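PDB 1E6Y: methyl-coenzyme M reductase subunit gamma from Methanosarcina barkeri, which forms part of methyl-coenzyme M reductase, the nickel F430 enzyme that reduces methyl-coenzyme M with coenzyme B to release methane in the last step of methanogenesis. Local coordinates for residues F87-Y92 with A146-R151; A78-R83 with R126-E131; G9-A14 with R223-V228. All blocks are in the same frame, centred on the assembly; numbering follows the deposited sequence.

Contact 1 (F87-Y92 with A146-R151); sequences FADSMY and ALAGVR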
loop_
_atom_site.group_PDB
_atom_site.type_symbol
_atom_site.label_atom_id
_atom_site.label_comp_id
_atom_site.label_asym_id
_atom_site.label_seq_id
_atom_site.Cartn_x
_atom_site.Cartn_y
_atom_site.Cartn_z
ATOM N N PHE C 87 -13.376 31.710 21.546
ATOM C CA PHE C 87 -13.453 33.098 21.098
ATOM C C PHE C 87 -12.963 33.245 19.662
ATOM O O PHE C 87 -12.005 32.588 19.253
ATOM C CB PHE C 87 -12.591 34.000 21.989
ATOM C CG PHE C 87 -13.158 34.233 23.358
ATOM C CD1 PHE C 87 -12.811 33.399 24.417
ATOM C CD2 PHE C 87 -13.977 35.330 23.608
ATOM C CE1 PHE C 87 -13.270 33.655 25.707
ATOM C CE2 PHE C 87 -14.443 35.595 24.897
ATOM C CZ PHE C 87 -14.088 34.756 25.947
ATOM N N ALA C 88 -13.600 34.142 18.919
ATOM C CA ALA C 88 -13.006 34.717 17.715
ATOM C C ALA C 88 -12.609 36.158 18.041
ATOM O O ALA C 88 -13.312 36.840 18.786
ATOM C CB ALA C 88 -14.009 34.692 16.565
ATOM N N ASP C 89 -11.435 36.576 17.570
ATOM C CA ASP C 89 -10.903 37.907 17.864
ATOM C C ASP C 89 -10.505 38.621 16.580
ATOM O O ASP C 89 -9.688 38.113 15.814
ATOM C CB ASP C 89 -9.674 37.801 18.774
ATOM C CG ASP C 89 -10.019 37.323 20.165
ATOM O OD1 ASP C 89 -10.601 38.114 20.936
ATOM O OD2 ASP C 89 -9.703 36.160 20.490
ATOM N N SER C 90 -11.030 39.827 16.379
ATOM C CA SER C 90 -10.723 40.600 15.181
ATOM C C SER C 90 -9.241 40.945 15.088
ATOM O O SER C 90 -8.601 41.276 16.088
ATOM C CB SER C 90 -11.545 41.893 15.144
ATOM O OG SER C 90 -11.298 42.616 13.947
ATOM N N MET C 91 -8.710 40.903 13.871
ATOM C CA MET C 91 -7.335 41.305 13.613
ATOM C C MET C 91 -7.197 42.826 13.563
ATOM O O MET C 91 -6.091 43.358 13.464
ATOM C CB MET C 91 -6.848 40.683 12.305
ATOM C CG MET C 91 -6.737 39.170 12.376
ATOM S SD MET C 91 -6.152 38.427 10.851
ATOM C CE MET C 91 -4.519 39.079 10.785
ATOM N N TYR C 92 -8.331 43.517 13.644
ATOM C CA TYR C 92 -8.341 44.969 13.755
ATOM C C TYR C 92 -8.319 45.390 15.220
ATOM O O TYR C 92 -9.306 45.894 15.759
ATOM C CB TYR C 92 -9.558 45.547 13.024
ATOM C CG TYR C 92 -9.501 45.325 11.529
ATOM C CD1 TYR C 92 -10.211 44.281 10.935
ATOM C CD2 TYR C 92 -8.602 46.041 10.739
ATOM C CE1 TYR C 92 -10.007 43.941 9.598
ATOM C CE2 TYR C 92 -8.394 45.711 9.403
ATOM C CZ TYR C 92 -9.090 44.656 8.843
ATOM O OH TYR C 92 -8.815 44.273 7.551
ATOM N N ALA C 146 -17.116 43.838 21.195
ATOM C CA ALA C 146 -17.426 44.246 19.829
ATOM C C ALA C 146 -16.443 43.584 18.867
ATOM O O ALA C 146 -16.845 42.974 17.875
ATOM C CB ALA C 146 -17.349 45.761 19.691
ATOM N N LEU C 147 -15.157 43.673 19.200
ATOM C CA LEU C 147 -14.092 43.155 18.349
ATOM C C LEU C 147 -13.902 41.647 18.493
ATOM O O LEU C 147 -13.248 41.018 17.661
ATOM C CB LEU C 147 -12.776 43.876 18.651
ATOM C CG LEU C 147 -12.740 45.354 18.255
ATOM C CD1 LEU C 147 -11.509 46.010 18.837
ATOM C CD2 LEU C 147 -12.751 45.484 16.742
ATOM N N ALA C 148 -14.479 41.074 19.547
ATOM C CA ALA C 148 -14.428 39.628 19.759
ATOM C C ALA C 148 -15.834 39.053 19.896
ATOM O O ALA C 148 -16.810 39.797 20.014
ATOM C CB ALA C 148 -13.604 39.306 21.005
ATOM N N GLY C 149 -15.931 37.728 19.844
ATOM C CA GLY C 149 -17.202 37.062 20.060
ATOM C C GLY C 149 -17.004 35.649 20.572
ATOM O O GLY C 149 -16.045 34.977 20.188
ATOM N N VAL C 150 -17.866 35.224 21.492
ATOM C CA VAL C 150 -17.850 33.848 21.985
ATOM C C VAL C 150 -18.572 32.960 20.975
ATOM O O VAL C 150 -19.776 33.104 20.763
ATOM C CB VAL C 150 -18.553 33.726 23.364
ATOM C CG1 VAL C 150 -18.245 32.373 23.990
ATOM C CG2 VAL C 150 -18.104 34.850 24.287
ATOM N N ARG C 151 -17.817 32.097 20.302
ATOM C CA ARG C 151 -18.366 31.318 19.186
ATOM C C ARG C 151 -17.848 29.870 19.256
ATOM O O ARG C 151 -16.661 29.683 19.017
ATOM C CB ARG C 151 -17.942 31.906 17.847
ATOM C CG ARG C 151 -18.390 33.348 17.615
ATOM C CD ARG C 151 -17.737 33.970 16.403
ATOM N NE ARG C 151 -18.098 35.397 16.370
ATOM C CZ ARG C 151 -17.875 36.192 15.338
ATOM N NH1 ARG C 151 -18.271 37.471 15.456
ATOM N NH2 ARG C 151 -17.308 35.803 14.212
#
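Ala88 and Gly149 exchange a reciprocal pair of backbone hydrogen bonds: Ala88 N donates to Gly149 O at 2.9 Å, and Gly149 N returns a bond of 3.0 Å to Ala88 O. Each carbonyl also takes a CA-H...O contact, Gly149 O from Phe87 CA and Ala88 O from Ala148 CA. Two residues on, just past the end of the assigned strand, Ser90 N donates to Leu147 O at 2.8 Å. Ser90 OG, anti to the backbone N of its own residue (chi1 -177°), accepts from Tyr92 N at 3.1 Å, an ST turn that leads the chain off the strand. The paired segments are the neighbouring antiparallel strands 82-89 and 148-150 of a four-stranded sheet, of which 148-150 is an outermost member within this chain. Phe87 and Val150, a non-hydrogen-bonded pair, send their side chains the same way, Phe87 CE2 lying 3.8 Å from Val150 CG2, and helix 127-139 covers them through Met138. On that face Asp89 OD1 also touches Ala148 CB, but its charge is met by Arg101 in a salt bridge. The other face carries Ala88, whose CB packs on Arg151 CD at 3.8 Å. The extended arginine runs past it to give NH1 to Phe169 O and NH2 to Val155 O. Val155 lines the factor 430 pocket, and the Ala88 side chain lies about 6 Å from that of the coenzyme M-binding Arg120.

Contact 2 (A78-R83 with R126-E131); sequences AGDRVR and RERDME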
loop_
_atom_site.group_PDB
_atom_site.type_symbol
_atom_site.label_atom_id
_atom_site.label_comp_id
_atom_site.label_asym_id
_atom_site.label_seq_id
_atom_site.Cartn_x
_atom_site.Cartn_y
_atom_site.Cartn_z
ATOM N N ALA C 78 -14.897 16.519 41.033
ATOM C CA ALA C 78 -16.333 16.320 40.875
ATOM C C ALA C 78 -16.688 15.388 39.718
ATOM O O ALA C 78 -17.815 14.896 39.639
ATOM C CB ALA C 78 -17.025 17.664 40.694
ATOM N N GLY C 79 -15.733 15.154 38.820
ATOM C CA GLY C 79 -15.988 14.312 37.664
ATOM C C GLY C 79 -16.788 15.004 36.572
ATOM O O GLY C 79 -17.474 14.344 35.790
ATOM N N ASP C 80 -16.685 16.333 36.514
ATOM C CA ASP C 80 -17.361 17.140 35.493
ATOM C C ASP C 80 -17.042 16.648 34.085
ATOM O O ASP C 80 -15.930 16.185 33.817
ATOM C CB ASP C 80 -16.916 18.605 35.589
ATOM C CG ASP C 80 -17.533 19.341 36.761
ATOM O OD1 ASP C 80 -17.262 20.552 36.891
ATOM O OD2 ASP C 80 -18.288 18.730 37.544
ATOM N N ARG C 81 -17.988 16.824 33.167
ATOM C CA ARG C 81 -17.641 16.793 31.750
ATOM C C ARG C 81 -16.550 17.820 31.437
ATOM O O ARG C 81 -16.428 18.851 32.116
ATOM C CB ARG C 81 -18.855 17.104 30.877
ATOM C CG ARG C 81 -20.087 16.233 31.034
ATOM C CD ARG C 81 -21.223 16.875 30.228
ATOM N NE ARG C 81 -21.551 18.184 30.794
ATOM C CZ ARG C 81 -22.384 19.066 30.243
ATOM N NH1 ARG C 81 -22.623 20.232 30.846
ATOM N NH2 ARG C 81 -22.960 18.786 29.082
ATOM N N VAL C 82 -15.758 17.541 30.408
ATOM C CA VAL C 82 -14.880 18.552 29.835
ATOM C C VAL C 82 -15.696 19.365 28.829
ATOM O O VAL C 82 -16.252 18.802 27.884
ATOM C CB VAL C 82 -13.668 17.906 29.116
ATOM C CG1 VAL C 82 -12.799 18.983 28.468
ATOM C CG2 VAL C 82 -12.843 17.094 30.109
ATOM N N ARG C 83 -15.898 20.650 29.123
ATOM C CA ARG C 83 -16.578 21.540 28.179
ATOM C C ARG C 83 -15.669 22.727 27.871
ATOM O O ARG C 83 -14.482 22.687 28.199
ATOM C CB ARG C 83 -17.922 22.016 28.695
ATOM C CG ARG C 83 -18.953 21.003 29.124
ATOM C CD ARG C 83 -19.222 19.936 28.081
ATOM N NE ARG C 83 -19.618 20.403 26.763
ATOM C CZ ARG C 83 -19.013 20.045 25.636
ATOM N NH1 ARG C 83 -19.470 20.504 24.474
ATOM N NH2 ARG C 83 -17.945 19.247 25.644
ATOM N N ARG C 126 -12.497 20.760 32.662
ATOM C CA ARG C 126 -13.625 20.312 33.466
ATOM C C ARG C 126 -14.595 21.484 33.611
ATOM O O ARG C 126 -14.130 22.599 33.866
ATOM C CB ARG C 126 -13.107 19.834 34.823
ATOM C CG ARG C 126 -12.118 18.671 34.666
ATOM C CD ARG C 126 -12.892 17.372 34.406
ATOM N NE ARG C 126 -11.967 16.238 34.570
ATOM C CZ ARG C 126 -12.378 14.990 34.768
ATOM N NH1 ARG C 126 -13.667 14.688 34.814
ATOM N NH2 ARG C 126 -11.443 14.049 34.921
ATOM N N GLU C 127 -15.890 21.256 33.417
ATOM C CA GLU C 127 -16.818 22.363 33.215
ATOM C C GLU C 127 -16.715 23.492 34.240
ATOM O O GLU C 127 -16.640 24.658 33.855
ATOM C CB GLU C 127 -18.262 21.871 33.146
ATOM C CG GLU C 127 -19.221 22.982 32.742
ATOM C CD GLU C 127 -20.659 22.532 32.620
ATOM O OE1 GLU C 127 -21.495 23.376 32.240
ATOM O OE2 GLU C 127 -20.957 21.351 32.898
ATOM N N ARG C 128 -16.671 23.162 35.531
ATOM C CA ARG C 128 -16.608 24.219 36.550
ATOM C C ARG C 128 -15.265 24.933 36.494
ATOM O O ARG C 128 -15.213 26.146 36.735
ATOM C CB ARG C 128 -16.910 23.729 37.957
ATOM C CG ARG C 128 -15.771 23.035 38.698
ATOM C CD ARG C 128 -16.327 22.396 39.969
ATOM N NE ARG C 128 -17.332 21.396 39.623
ATOM C CZ ARG C 128 -18.246 20.921 40.440
ATOM N NH1 ARG C 128 -18.357 21.326 41.703
ATOM N NH2 ARG C 128 -19.099 20.001 39.997
ATOM N N ASP C 129 -14.183 24.217 36.179
ATOM C CA ASP C 129 -12.867 24.849 36.019
ATOM C C ASP C 129 -12.875 25.789 34.818
ATOM O O ASP C 129 -12.307 26.878 34.867
ATOM C CB ASP C 129 -11.764 23.806 35.798
ATOM C CG ASP C 129 -11.719 22.742 36.880
ATOM O OD1 ASP C 129 -11.240 21.638 36.562
ATOM O OD2 ASP C 129 -12.113 23.001 38.039
ATOM N N MET C 130 -13.465 25.323 33.722
ATOM C CA MET C 130 -13.586 26.112 32.503
ATOM C C MET C 130 -14.341 27.420 32.761
ATOM O O MET C 130 -13.924 28.481 32.294
ATOM C CB MET C 130 -14.292 25.282 31.421
ATOM C CG MET C 130 -14.517 26.004 30.101
ATOM S SD MET C 130 -16.000 27.034 30.129
ATOM C CE MET C 130 -17.273 25.778 30.303
ATOM N N GLU C 131 -15.388 27.355 33.584
ATOM C CA GLU C 131 -16.200 28.535 33.890
ATOM C C GLU C 131 -15.421 29.606 34.651
ATOM O O GLU C 131 -15.650 30.804 34.456
ATOM C CB GLU C 131 -17.449 28.142 34.684
ATOM C CG GLU C 131 -18.506 27.434 33.853
ATOM C CD GLU C 131 -19.903 27.539 34.446
ATOM O OE1 GLU C 131 -20.027 27.637 35.685
ATOM O OE2 GLU C 131 -20.881 27.513 33.671
HETATM O O HOH W 1 -20.061 18.921 33.346
#
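Asp80 and Arg128 head a mainly polar, salt-bridged contact in which the chain entering strand 82-89 meets the first turn of helix 127-139. Arg128 grips the carboxylate side-on: NE reaches Asp80 OD1 at 2.9 Å in a nearly straight bond (174°), while NH2 reaches Asp80 OD2, also at 2.9 Å. Asp80 OD1 takes a second bond from Arg128 N, 3.0 Å away, on its anti side, so one aspartate holds both the backbone and the side chain of this residue. Ala78 CB sits over one face of the same guanidinium, offset toward its rim. The Arg128 chain turns at chi3 (61°), which brings its end back to Asp80. Alongside, Arg81 NH1 forms a salt bridge of 2.9 Å with Glu127 OE2, approaching from above the carboxylate plane; a water bridges Arg81 NE and the same oxygen. The backbones pair as well, Glu127 N donating to Arg81 O at 2.8 Å beside the antiparallel non-hydrogen-bonded pair Val82-Arg126. Arg126, the N-cap residue, bends at chi2 and sends NH1 to Asp80 O at 2.9 Å, while its NE binds Gly318 O of the beta subunit. Glu127 OE1 has a further salt bridge with Arg43. The contact thus lies where strands 82-89 and 121-126 adjoin, with the Schellman motif at Gly79 closing helix 74-78 just before it and Leu40 of helix 33-40 packing against Met130 and Glu131.

Contact 3 (G9-A14 with R223-V228); sequences GATSVA and RDDAEV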
loop_
_atom_site.group_PDB
_atom_site.type_symbol
_atom_site.label_atom_id
_atom_site.label_comp_id
_atom_site.label_asym_id
_atom_site.label_seq_id
_atom_site.Cartn_x
_atom_site.Cartn_y
_atom_site.Cartn_z
ATOM N N GLY C 9 10.363 42.494 23.892
ATOM C CA GLY C 9 9.702 43.626 23.271
ATOM C C GLY C 9 9.478 44.789 24.213
ATOM O O GLY C 9 9.269 44.603 25.413
ATOM N N ALA C 10 9.431 45.990 23.647
ATOM C CA ALA C 10 9.316 47.204 24.444
ATOM C C ALA C 10 8.226 48.146 23.931
ATOM O O ALA C 10 8.224 49.335 24.259
ATOM C CB ALA C 10 10.662 47.921 24.484
ATOM N N THR C 11 7.291 47.614 23.147
ATOM C CA THR C 11 6.152 48.400 22.682
ATOM C C THR C 11 4.935 48.140 23.560
ATOM O O THR C 11 4.972 47.287 24.450
ATOM C CB THR C 11 5.775 48.063 21.219
ATOM O OG1 THR C 11 5.416 46.678 21.120
ATOM C CG2 THR C 11 6.936 48.363 20.279
ATOM N N SER C 12 3.843 48.847 23.271
ATOM C CA SER C 12 2.581 48.638 23.971
ATOM C C SER C 12 2.057 47.228 23.727
ATOM O O SER C 12 1.488 46.608 24.625
ATOM C CB SER C 12 1.535 49.657 23.514
ATOM O OG SER C 12 1.207 49.477 22.147
ATOM N N VAL C 13 2.285 46.719 22.517
ATOM C CA VAL C 13 1.854 45.374 22.144
ATOM C C VAL C 13 2.566 44.315 22.982
ATOM O O VAL C 13 1.923 43.428 23.545
ATOM C CB VAL C 13 2.116 45.101 20.647
ATOM C CG1 VAL C 13 1.805 43.652 20.312
ATOM C CG2 VAL C 13 1.261 46.024 19.795
ATOM N N ALA C 14 3.883 44.456 23.120
ATOM C CA ALA C 14 4.684 43.545 23.934
ATOM C C ALA C 14 4.299 43.636 25.409
ATOM O O ALA C 14 4.217 42.618 26.101
ATOM C CB ALA C 14 6.161 43.857 23.755
ATOM N N ARG C 223 7.630 45.136 12.724
ATOM C CA ARG C 223 8.928 45.586 12.282
ATOM C C ARG C 223 9.609 46.565 13.235
ATOM O O ARG C 223 10.838 46.606 13.274
ATOM C CB ARG C 223 8.721 46.279 10.928
ATOM C CG ARG C 223 10.030 46.657 10.251
ATOM C CD ARG C 223 9.783 47.694 9.174
ATOM N NE ARG C 223 9.054 47.164 8.034
ATOM C CZ ARG C 223 9.598 46.608 6.959
ATOM N NH1 ARG C 223 10.911 46.494 6.843
ATOM N NH2 ARG C 223 8.800 46.175 5.991
ATOM N N ASP C 224 8.821 47.321 13.998
ATOM C CA ASP C 224 9.356 48.344 14.888
ATOM C C ASP C 224 9.714 47.832 16.278
ATOM O O ASP C 224 10.380 48.533 17.042
ATOM C CB ASP C 224 8.372 49.516 15.004
ATOM C CG ASP C 224 8.347 50.389 13.755
ATOM O OD1 ASP C 224 9.315 50.360 12.964
ATOM O OD2 ASP C 224 7.351 51.117 13.567
ATOM N N ASP C 225 9.271 46.623 16.614
ATOM C CA ASP C 225 9.661 46.006 17.878
ATOM C C ASP C 225 10.868 45.099 17.647
ATOM O O ASP C 225 10.728 43.893 17.426
ATOM C CB ASP C 225 8.495 45.210 18.476
ATOM C CG ASP C 225 8.448 45.284 19.996
ATOM O OD1 ASP C 225 9.431 45.730 20.622
ATOM O OD2 ASP C 225 7.409 44.920 20.577
ATOM N N ALA C 226 12.053 45.703 17.679
ATOM C CA ALA C 226 13.292 45.032 17.303
ATOM C C ALA C 226 13.591 43.809 18.165
ATOM O O ALA C 226 14.101 42.805 17.668
ATOM C CB ALA C 226 14.451 46.012 17.370
ATOM N N GLU C 227 13.244 43.887 19.446
ATOM C CA GLU C 227 13.514 42.804 20.389
ATOM C C GLU C 227 12.784 41.515 20.029
ATOM O O GLU C 227 13.304 40.419 20.249
ATOM C CB GLU C 227 13.106 43.218 21.799
ATOM C CG GLU C 227 14.061 44.174 22.481
ATOM C CD GLU C 227 13.663 44.444 23.916
ATOM O OE1 GLU C 227 13.938 45.556 24.410
ATOM O OE2 GLU C 227 13.101 43.532 24.562
ATOM N N VAL C 228 11.545 41.655 19.559
ATOM C CA VAL C 228 10.717 40.503 19.206
ATOM C C VAL C 228 11.179 39.874 17.892
ATOM O O VAL C 228 11.231 38.648 17.768
ATOM C CB VAL C 228 9.225 40.896 19.084
ATOM C CG1 VAL C 228 8.375 39.657 18.858
ATOM C CG2 VAL C 228 8.773 41.616 20.346
#
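Asp225 OD2 is held by two hydroxyls, Thr11 OG1 at 2.7 Å and Tyr215 OH from the loop preceding helix 226-244. The Thr11 and Asp225 side chains meet end on, with Thr11 OG1 above the carboxylate plane. With OG1 set between its backbone N and carbonyl carbon (chi1 61°), the threonine hydroxyl also accepts a weak capping bond from Ala14 N at the start of helix 12-22, and Thr11 CG2 lies 3.4 Å from Asp225 CG. Asp225 OD1 receives Ala10 N at 3.0 Å on its syn lone pair. Asp225 is the N-cap residue of helix 226-244, though its side chain makes no capping bond. Two residues further, in the first turn of that helix, Glu227 OE2 takes Gly9 N at 3.0 Å, again from above its carboxylate plane, and also bonds Ser286 of the beta subunit. Gly9, at a positive phi of 101° that favours glycine, lays its CA 3.7 Å from Val228 CG2. Two acidic side chains thus tie the loop entering helix 12-22 to the start of helix 226-244, beside the beta subunit, through N-H groups and a hydroxyl; the nearby helix starts would be expected to favour their negative charge.

In the fold
From the N terminus, the chain first passes 9-14, the entry to helix 12-22, which finds its partner only some 210 residues later: contact 3 joins the N-terminal region to the start of the C-terminal helix 226-244 and encloses both other contacts. Next come 78-83 and then 87-92, which hold the start and the end of strand 82-89. Their partners follow in the same order, 126-131 at the head of helix 127-139, then strand 148-150 within 146-151, so the loops of contacts 1 and 2 cross. Both therefore bear on the four-stranded sheet, from opposite sides of the chain's centre, their centres 24 Å apart. Contact 3 touches neither, its nearest atoms lying about 10 Å from contact 1.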